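PDB 6Z0C: maquette-3 from Escherichia coli, which is an artificial four-helix bundle with no known natural function, apparently designed to carry buried networks of charged residues in its core. Local coordinates for residues E134-F139 with K160-V165. Residues are numbered along the deposited sequence; the frame is centred on the assembly and turned at random.
Sequences EDEEKF and KGKLQV
Lys162 and Glu136 form a buried salt bridge between two neighbouring helices of the bundle, helix 152-194 and helix 105-144. The evidence is a distance of 2.9 Å from Lys162 NZ to Glu136 OE2, with the ammonium on the syn lone pair of that oxygen, the side facing OE1. Glu136 OE1 lies 3.9 Å from Lys162 NZ, which marks the grip as one-oxygen rather than bidentate. The segment axes approach to 10.2 Å and run nearly antiparallel, 156° between their directions, and Glu136 and Lys162 provide the nearest CA pair at 7.2 Å. Both side chains leave their helices toward the partner and bend at chi2 (-75° in Glu136, -56° in Lys162), and they cross at about a right angle where Glu136 OE2 meets Lys162 NZ.

Hydrophobic groups border the ion pair. Val165 sets its CG1 methyl 3.4 Å from Glu136 OE1, while Phe139 approaches the lysine's aliphatic end, CD2 standing 3.8 Å from Lys162 CE in an oblique meeting. Ile34 and Ile38 of helix 4-48 touch Val165, and Phe139 packs on Val57 and Gln61 of helix 52-99.

Neither charge is confined to this pair. Lys35 of helix 4-48 forms a salt bridge with Glu136 OE1, and Glu65 of helix 52-99 forms another with Lys162 NZ, which places one member of the chain Lys35-Glu136-Lys162-Glu65 on each of the four helices. Both carboxylate oxygens of Glu136 are thus engaged by different lysines, and one ammonium is shared by two glutamates. Such mutual compensation probably offsets much of the desolvation cost of burial and probably favours the ionised forms of Glu136 and Lys162, consistent with the designed charged network.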
# COMPACT_ATOMS: atom_id res chain seq x y z
N GLU A 134 7.78 -3.94 10.50
CA GLU A 134 8.20 -4.41 11.85
C GLU A 134 9.16 -5.59 11.70
O GLU A 134 10.20 -5.58 12.36
CB GLU A 134 6.99 -4.81 12.70
CG GLU A 134 6.27 -3.62 13.30
CD GLU A 134 5.10 -3.99 14.19
OE1 GLU A 134 5.32 -4.80 15.12
OE2 GLU A 134 3.99 -3.50 13.94
N ASP A 135 8.81 -6.57 10.85
CA ASP A 135 9.62 -7.79 10.62
C ASP A 135 10.98 -7.41 10.00
O ASP A 135 11.99 -8.04 10.38
CB ASP A 135 8.85 -8.80 9.76
CG ASP A 135 7.68 -9.45 10.49
OD1 ASP A 135 7.62 -9.36 11.73
OD2 ASP A 135 6.83 -10.04 9.81
N GLU A 136 11.02 -6.41 9.11
CA GLU A 136 12.28 -5.92 8.49
C GLU A 136 13.16 -5.30 9.58
O GLU A 136 14.35 -5.63 9.62
CB GLU A 136 12.02 -4.91 7.37
CG GLU A 136 11.25 -5.48 6.19
CD GLU A 136 12.02 -6.40 5.25
OE1 GLU A 136 11.56 -6.57 4.11
OE2 GLU A 136 13.07 -6.94 5.66
N GLU A 137 12.58 -4.46 10.44
CA GLU A 137 13.29 -3.79 11.56
C GLU A 137 13.87 -4.84 12.51
O GLU A 137 15.01 -4.65 12.98
CB GLU A 137 12.35 -2.85 12.31
CG GLU A 137 12.01 -1.60 11.53
CD GLU A 137 11.07 -0.65 12.23
OE1 GLU A 137 11.27 0.57 12.09
OE2 GLU A 137 10.14 -1.12 12.91
N LYS A 138 13.11 -5.91 12.80
CA LYS A 138 13.56 -7.00 13.70
C LYS A 138 14.75 -7.73 13.08
O LYS A 138 15.71 -8.02 13.80
CB LYS A 138 12.43 -8.00 13.97
CG LYS A 138 11.36 -7.51 14.93
CD LYS A 138 10.29 -8.54 15.18
CE LYS A 138 9.21 -8.05 16.11
NZ LYS A 138 7.99 -8.89 16.01
N PHE A 139 14.69 -8.03 11.78
CA PHE A 139 15.78 -8.77 11.11
C PHE A 139 17.06 -7.92 11.14
O PHE A 139 18.13 -8.49 11.38
CB PHE A 139 15.44 -9.19 9.68
CG PHE A 139 16.60 -9.94 9.07
CD1 PHE A 139 17.01 -11.14 9.62
CD2 PHE A 139 17.35 -9.38 8.05
CE1 PHE A 139 18.12 -11.81 9.11
CE2 PHE A 139 18.45 -10.06 7.53
CZ PHE A 139 18.83 -11.27 8.07
N LYS A 160 22.90 -2.94 4.11
CA LYS A 160 22.69 -1.73 3.27
C LYS A 160 21.40 -1.90 2.47
O LYS A 160 20.59 -0.94 2.44
CB LYS A 160 23.87 -1.50 2.32
CG LYS A 160 25.11 -0.89 2.94
CD LYS A 160 26.16 -0.54 1.90
CE LYS A 160 27.47 -0.07 2.50
NZ LYS A 160 28.44 0.31 1.45
N GLY A 161 21.21 -3.07 1.84
CA GLY A 161 20.00 -3.41 1.08
C GLY A 161 18.76 -3.32 1.95
O GLY A 161 17.78 -2.68 1.51
N LYS A 162 18.80 -3.91 3.14
CA LYS A 162 17.65 -3.98 4.08
C LYS A 162 17.28 -2.56 4.53
O LYS A 162 16.08 -2.29 4.64
CB LYS A 162 17.95 -4.90 5.26
CG LYS A 162 17.86 -6.39 4.96
CD LYS A 162 16.51 -6.79 4.41
CE LYS A 162 16.20 -8.26 4.60
NZ LYS A 162 14.87 -8.59 4.04
N LEU A 163 18.27 -1.70 4.77
CA LEU A 163 18.04 -0.29 5.17
C LEU A 163 17.31 0.47 4.05
O LEU A 163 16.42 1.28 4.37
CB LEU A 163 19.38 0.36 5.54
CG LEU A 163 20.00 -0.14 6.84
CD1 LEU A 163 21.43 0.37 7.00
CD2 LEU A 163 19.16 0.27 8.04
N GLN A 164 17.64 0.19 2.78
CA GLN A 164 16.96 0.81 1.60
C GLN A 164 15.53 0.27 1.51
O GLN A 164 14.62 1.08 1.22
CB GLN A 164 17.74 0.54 0.31
CG GLN A 164 16.97 0.92 -0.95
CD GLN A 164 16.58 2.38 -1.00
OE1 GLN A 164 17.25 3.25 -0.45
NE2 GLN A 164 15.48 2.67 -1.68
N VAL A 165 15.33 -1.03 1.72
CA VAL A 165 13.98 -1.68 1.72
C VAL A 165 13.08 -0.96 2.73
O VAL A 165 11.92 -0.66 2.39
CB VAL A 165 14.06 -3.19 2.03
CG1 VAL A 165 12.72 -3.75 2.51
CG2 VAL A 165 14.55 -3.97 0.82